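Local coordinates for protein chitinase (Thermococcus chitonophagus, PDB 5XSW) that probably hydrolyses chitin as an endo-acting glycosidase, the part described here being the C-terminal piece of a longer protein, with glycan bound in its pocket, at residues A[126-129]-A[130-133]; A[418-421]-A[422-425]. All blocks are in the same frame, centred on the assembly; numbering follows the deposited sequence.

Interaction 1: A[126-129]-A[130-133]; sequences NFTL and SDLI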
ATOM      1  N   ASN A 126     -26.017  31.642 -17.955  1.00 48.82           N
ATOM      2  CA  ASN A 126     -27.453  31.822 -17.910  1.00 45.77           C
ATOM      3  C   ASN A 126     -28.196  30.783 -18.721  1.00 51.10           C
ATOM      4  O   ASN A 126     -29.076  31.118 -19.502  1.00 41.86           O
ATOM      5  CB  ASN A 126     -27.820  33.251 -18.346  1.00 60.28           C
ATOM      6  CG  ASN A 126     -27.450  34.298 -17.276  1.00 74.72           C
ATOM      7  OD1 ASN A 126     -27.488  34.021 -16.056  1.00 74.60           O
ATOM      8  ND2 ASN A 126     -27.079  35.497 -17.726  1.00 83.49           N
ATOM      9  N   PHE A 127     -27.877  29.509 -18.492  1.00 36.16           N
ATOM     10  CA  PHE A 127     -28.679  28.443 -19.061  1.00 32.48           C
ATOM     11  C   PHE A 127     -30.070  28.390 -18.456  1.00 31.12           C
ATOM     12  O   PHE A 127     -30.330  28.932 -17.378  1.00 38.66           O
ATOM     13  CB  PHE A 127     -27.996  27.069 -18.865  1.00 33.25           C
ATOM     14  CG  PHE A 127     -27.638  26.770 -17.412  1.00 31.46           C
ATOM     15  CD1 PHE A 127     -28.538  26.150 -16.566  1.00 33.45           C
ATOM     16  CD2 PHE A 127     -26.379  27.129 -16.910  1.00 35.42           C
ATOM     17  CE1 PHE A 127     -28.190  25.858 -15.225  1.00 29.96           C
ATOM     18  CE2 PHE A 127     -26.035  26.852 -15.572  1.00 36.97           C
ATOM     19  CZ  PHE A 127     -26.943  26.225 -14.746  1.00 25.40           C
ATOM     20  N   THR A 128     -30.965  27.689 -19.132  1.00 32.26           N
ATOM     21  CA  THR A 128     -32.358  27.576 -18.700  1.00 33.38           C
ATOM     22  C   THR A 128     -32.745  26.142 -18.404  1.00 32.19           C
ATOM     23  O   THR A 128     -31.950  25.236 -18.635  1.00 37.33           O
ATOM     24  CB  THR A 128     -33.320  28.106 -19.817  1.00 40.79           C
ATOM     25  OG1 THR A 128     -33.341  27.154 -20.877  1.00 43.71           O
ATOM     26  CG2 THR A 128     -32.807  29.427 -20.380  1.00 43.23           C
ATOM     27  N   LEU A 129     -33.983  25.915 -17.975  1.00 33.93           N
ATOM     28  CA  LEU A 129     -34.418  24.571 -17.587  1.00 38.09           C
ATOM     29  C   LEU A 129     -34.305  23.572 -18.736  1.00 45.49           C
ATOM     30  O   LEU A 129     -33.961  22.383 -18.533  1.00 35.26           O
ATOM     31  CB  LEU A 129     -35.854  24.604 -17.058  1.00 31.53           C
ATOM     32  CG  LEU A 129     -36.485  23.326 -16.524  1.00 36.69           C
ATOM     33  CD1 LEU A 129     -35.616  22.821 -15.340  1.00 35.57           C
ATOM     34  CD2 LEU A 129     -37.918  23.535 -16.058  1.00 36.28           C
ATOM     35  N   SER A 130     -34.599  24.052 -19.946  1.00 38.09           N
ATOM     36  CA  SER A 130     -34.506  23.230 -21.154  1.00 34.14           C
ATOM     37  C   SER A 130     -33.075  22.894 -21.494  1.00 31.75           C
ATOM     38  O   SER A 130     -32.836  21.944 -22.193  1.00 37.29           O
ATOM     39  CB  SER A 130     -35.131  23.951 -22.377  1.00 41.67           C
ATOM     40  OG  SER A 130     -36.481  24.225 -22.104  1.00 61.91           O
ATOM     41  N   ASP A 131     -32.134  23.710 -21.045  1.00 28.32           N
ATOM     42  CA  ASP A 131     -30.747  23.411 -21.240  1.00 31.24           C
ATOM     43  C   ASP A 131     -30.308  22.246 -20.290  1.00 37.23           C
ATOM     44  O   ASP A 131     -29.215  21.711 -20.444  1.00 34.28           O
ATOM     45  CB  ASP A 131     -29.869  24.633 -20.985  1.00 30.59           C
ATOM     46  CG  ASP A 131     -30.044  25.706 -22.057  1.00 41.86           C
ATOM     47  OD1 ASP A 131     -30.364  25.316 -23.184  1.00 43.59           O
ATOM     48  OD2 ASP A 131     -29.846  26.905 -21.760  1.00 37.98           O
ATOM     49  N   LEU A 132     -31.161  21.889 -19.342  1.00 35.97           N
ATOM     50  CA  LEU A 132     -30.837  20.834 -18.380  1.00 33.04           C
ATOM     51  C   LEU A 132     -31.574  19.574 -18.694  1.00 31.53           C
ATOM     52  O   LEU A 132     -31.033  18.512 -18.524  1.00 34.49           O
ATOM     53  CB  LEU A 132     -31.175  21.261 -16.920  1.00 30.38           C
ATOM     54  CG  LEU A 132     -30.385  22.428 -16.365  1.00 33.61           C
ATOM     55  CD1 LEU A 132     -30.960  22.902 -14.999  1.00 32.55           C
ATOM     56  CD2 LEU A 132     -28.879  22.118 -16.204  1.00 33.93           C
ATOM     57  N   ILE A 133     -32.842  19.677 -19.078  1.00 33.47           N
ATOM     58  CA  ILE A 133     -33.691  18.503 -19.241  1.00 32.20           C
ATOM     59  C   ILE A 133     -34.096  18.338 -20.703  1.00 41.91           C
ATOM     60  O   ILE A 133     -34.882  19.115 -21.234  1.00 40.91           O
ATOM     61  CB  ILE A 133     -34.934  18.576 -18.367  1.00 32.73           C
ATOM     62  CG1 ILE A 133     -34.539  18.756 -16.875  1.00 34.47           C
ATOM     63  CG2 ILE A 133     -35.831  17.361 -18.613  1.00 34.85           C
ATOM     64  CD1 ILE A 133     -35.711  18.591 -15.895  1.00 33.38           C
TER
HETATM   65  O   HOH W   1     -36.720  26.837 -20.535  1.00 45.08           O

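Interaction 2: A[418-421]-A[422-425]; sequences AISD and EEWN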
ATOM      1  N   ALA A 418      -5.346  22.144 -10.147  1.00 43.19           N
ATOM      2  CA  ALA A 418      -6.191  21.436 -11.091  1.00 38.57           C
ATOM      3  C   ALA A 418      -7.377  22.296 -11.453  1.00 42.04           C
ATOM      4  O   ALA A 418      -7.772  22.365 -12.603  1.00 39.46           O
ATOM      5  CB  ALA A 418      -6.662  20.084 -10.522  1.00 37.21           C
ATOM      6  N   ILE A 419      -7.999  22.892 -10.445  1.00 40.60           N
ATOM      7  CA  ILE A 419      -9.154  23.741 -10.656  1.00 35.69           C
ATOM      8  C   ILE A 419      -8.902  25.017  -9.834  1.00 47.04           C
ATOM      9  O   ILE A 419      -8.741  24.937  -8.611  1.00 41.71           O
ATOM     10  CB  ILE A 419     -10.467  23.070 -10.196  1.00 42.83           C
ATOM     11  CG1 ILE A 419     -10.617  21.658 -10.795  1.00 31.58           C
ATOM     12  CG2 ILE A 419     -11.687  23.981 -10.517  1.00 38.43           C
ATOM     13  CD1 ILE A 419     -11.878  20.909 -10.334  1.00 34.94           C
ATOM     14  N   SER A 420      -8.821  26.180 -10.486  1.00 49.27           N
ATOM     15  CA  SER A 420      -8.541  27.425  -9.744  1.00 49.44           C
ATOM     16  C   SER A 420      -9.724  27.841  -8.903  1.00 43.96           C
ATOM     17  O   SER A 420     -10.843  27.354  -9.121  1.00 40.86           O
ATOM     18  CB  SER A 420      -8.187  28.562 -10.697  1.00 50.56           C
ATOM     19  OG  SER A 420      -9.321  28.912 -11.475  1.00 48.11           O
ATOM     20  N   ASP A 421      -9.507  28.778  -7.981  1.00 49.29           N
ATOM     21  CA  ASP A 421     -10.616  29.299  -7.167  1.00 49.70           C
ATOM     22  C   ASP A 421     -11.711  29.888  -8.045  1.00 49.05           C
ATOM     23  O   ASP A 421     -12.898  29.675  -7.801  1.00 45.99           O
ATOM     24  CB  ASP A 421     -10.126  30.344  -6.175  1.00 55.47           C
ATOM     25  CG  ASP A 421      -9.275  29.738  -5.089  1.00 66.52           C
ATOM     26  OD1 ASP A 421      -8.539  28.787  -5.410  1.00 70.04           O
ATOM     27  OD2 ASP A 421      -9.350  30.177  -3.918  1.00 70.08           O
ATOM     28  N   GLU A 422     -11.302  30.580  -9.100  1.00 52.74           N
ATOM     29  CA  GLU A 422     -12.250  31.256  -9.970  1.00 53.60           C
ATOM     30  C   GLU A 422     -13.081  30.243 -10.718  1.00 51.01           C
ATOM     31  O   GLU A 422     -14.288  30.432 -10.893  1.00 44.81           O
ATOM     32  CB  GLU A 422     -11.538  32.164 -10.975  1.00 63.05           C
ATOM     33  CG  GLU A 422     -10.804  33.348 -10.360  1.00 84.71           C
ATOM     34  CD  GLU A 422     -10.067  34.179 -11.408  1.00104.34           C
ATOM     35  OE1 GLU A 422     -10.182  33.852 -12.618  1.00103.31           O
ATOM     36  OE2 GLU A 422      -9.378  35.153 -11.018  1.00104.54           O
ATOM     37  N   GLU A 423     -12.409  29.196 -11.200  1.00 45.77           N
ATOM     38  CA  GLU A 423     -13.078  28.092 -11.872  1.00 43.36           C
ATOM     39  C   GLU A 423     -14.054  27.415 -10.910  1.00 34.61           C
ATOM     40  O   GLU A 423     -15.221  27.182 -11.260  1.00 37.69           O
ATOM     41  CB  GLU A 423     -12.042  27.101 -12.418  1.00 48.85           C
ATOM     42  CG  GLU A 423     -11.231  27.703 -13.561  1.00 54.09           C
ATOM     43  CD  GLU A 423      -9.971  26.904 -13.986  1.00 63.49           C
ATOM     44  OE1 GLU A 423      -9.559  27.107 -15.148  1.00 58.01           O
ATOM     45  OE2 GLU A 423      -9.385  26.108 -13.194  1.00 48.45           O
ATOM     46  N   TRP A 424     -13.599  27.151  -9.684  1.00 39.81           N
ATOM     47  CA  TRP A 424     -14.459  26.488  -8.691  1.00 35.92           C
ATOM     48  C   TRP A 424     -15.680  27.360  -8.380  1.00 39.23           C
ATOM     49  O   TRP A 424     -16.818  26.877  -8.291  1.00 37.43           O
ATOM     50  CB  TRP A 424     -13.685  26.157  -7.402  1.00 42.48           C
ATOM     51  CG  TRP A 424     -14.490  25.250  -6.547  1.00 45.62           C
ATOM     52  CD1 TRP A 424     -15.405  25.612  -5.591  1.00 46.90           C
ATOM     53  CD2 TRP A 424     -14.527  23.814  -6.612  1.00 39.25           C
ATOM     54  NE1 TRP A 424     -15.972  24.483  -5.035  1.00 43.00           N
ATOM     55  CE2 TRP A 424     -15.455  23.372  -5.648  1.00 44.76           C
ATOM     56  CE3 TRP A 424     -13.827  22.857  -7.356  1.00 40.73           C
ATOM     57  CZ2 TRP A 424     -15.723  22.013  -5.431  1.00 39.78           C
ATOM     58  CZ3 TRP A 424     -14.093  21.505  -7.130  1.00 39.29           C
ATOM     59  CH2 TRP A 424     -15.040  21.104  -6.183  1.00 36.93           C
ATOM     60  N   ASN A 425     -15.451  28.665  -8.218  1.00 43.98           N
ATOM     61  CA  ASN A 425     -16.558  29.596  -7.959  1.00 39.82           C
ATOM     62  C   ASN A 425     -17.515  29.656  -9.109  1.00 33.70           C
ATOM     63  O   ASN A 425     -18.728  29.640  -8.907  1.00 35.06           O
ATOM     64  CB  ASN A 425     -16.021  31.010  -7.671  1.00 42.57           C
ATOM     65  CG  ASN A 425     -15.277  31.072  -6.370  1.00 50.11           C
ATOM     66  OD1 ASN A 425     -15.525  30.271  -5.467  1.00 48.54           O
ATOM     67  ND2 ASN A 425     -14.349  32.011  -6.262  1.00 62.59           N
TER

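Interaction 1: A[126-129]-A[130-133]
Leu129 O takes two backbone N-H groups, from Leu132 N at 3.0 Å and Ile133 N at 3.0 Å, closing the second of two overlapping type I beta-turns, with an i+4 bond added, in the loop ahead of helix 136-139. The two donors arrive differently: Ile133 N lies in the carbonyl plane, Leu132 N well above it. One residue earlier, Asp131 N closes the first turn on Thr128 O at 2.9 Å. Asp131 then reaches back, and its OD2 receives the N-H of Thr128 at 3.0 Å from above the carboxylate plane, at a fairly straight 160°. CG stands anti to the carbonyl carbon (chi1 -69°), which swings the carboxylate toward the start of the turn; a short acid suits this place because its carboxylate can turn back to that N-H, three residues earlier, while OD1 bonds to Ser121 OG. On the buried side Phe127 meets Leu132 obliquely, Phe127 CE1 lying 3.9 Å from Leu132 CD2, and Trp122 borders both residues. Phe127 also rests on helix 421-439, where Arg433 NE bonds to its carbonyl oxygen. On the exposed side, hydroxyls suit Thr128 and Ser130: a water lies 3.1 Å from Ser130 OG and, more weakly, 3.4 Å from Thr128 OG1.

Interaction 2: A[418-421]-A[422-425]
The indole of Trp424 is met at its edge by Ile419, whose CD1 lies 3.9 Å from CZ3 near the ring plane while CG2 stands beside CE3 in that plane; Arg410 adds a cation-pi contact. With its CG anti to the backbone N (chi1 -168°), Trp424 turns this six-membered ring toward Ile419, the residue before the N-cap, where a branched aliphatic chain fits well. Together Ser420 and Glu423 form a capping box at the N-terminus of helix 421-439. Ser420 OG, held between its own backbone N and carbonyl carbon (chi1 67°), accepts from Glu423 N at 3.1 Å. In return Glu423, extended beyond CG, brings OE2 to 2.8 Å from Ser420 N; the bond is nearly straight at 172° and comes from the anti side, somewhat out of the carboxylate plane. The first helical turn follows, with Trp424 N bonded to Ser420 O at 2.8 Å and Asn425 N to Asp421 O at 2.8 Å. If an alanine replaced Ser420, Glu423 N would probably lose its side-chain acceptor and the start of the helix would be likely to fray. Acidic side chains at Asp421, Glu422 and Glu423 are consistent with this end, where the helix dipole should favour negative charge.

From the N terminus, the chain completes two antiparallel sheets before entering interaction 1, a turn in the loop between strand 98-104 and helix 136-139. Nearly three hundred residues later, after helix 399-412, interaction 2 opens helix 421-439. The two contacts follow in series, neither nesting nor crossing, and each closes only a short local turn. The centres of interactions 1 and 2 are about 22 Å apart. The nearest atoms of interactions 1 and 2 are about 10 Å apart, so the two do not touch. Helix 421-439 joins them: 418-425 holds its N-terminal cap and first turn, while further along Asp430, Arg433, Ala434 and Leu438 receive 126-133. A loop early in the chain is thereby packed against a helix near its C-terminal end.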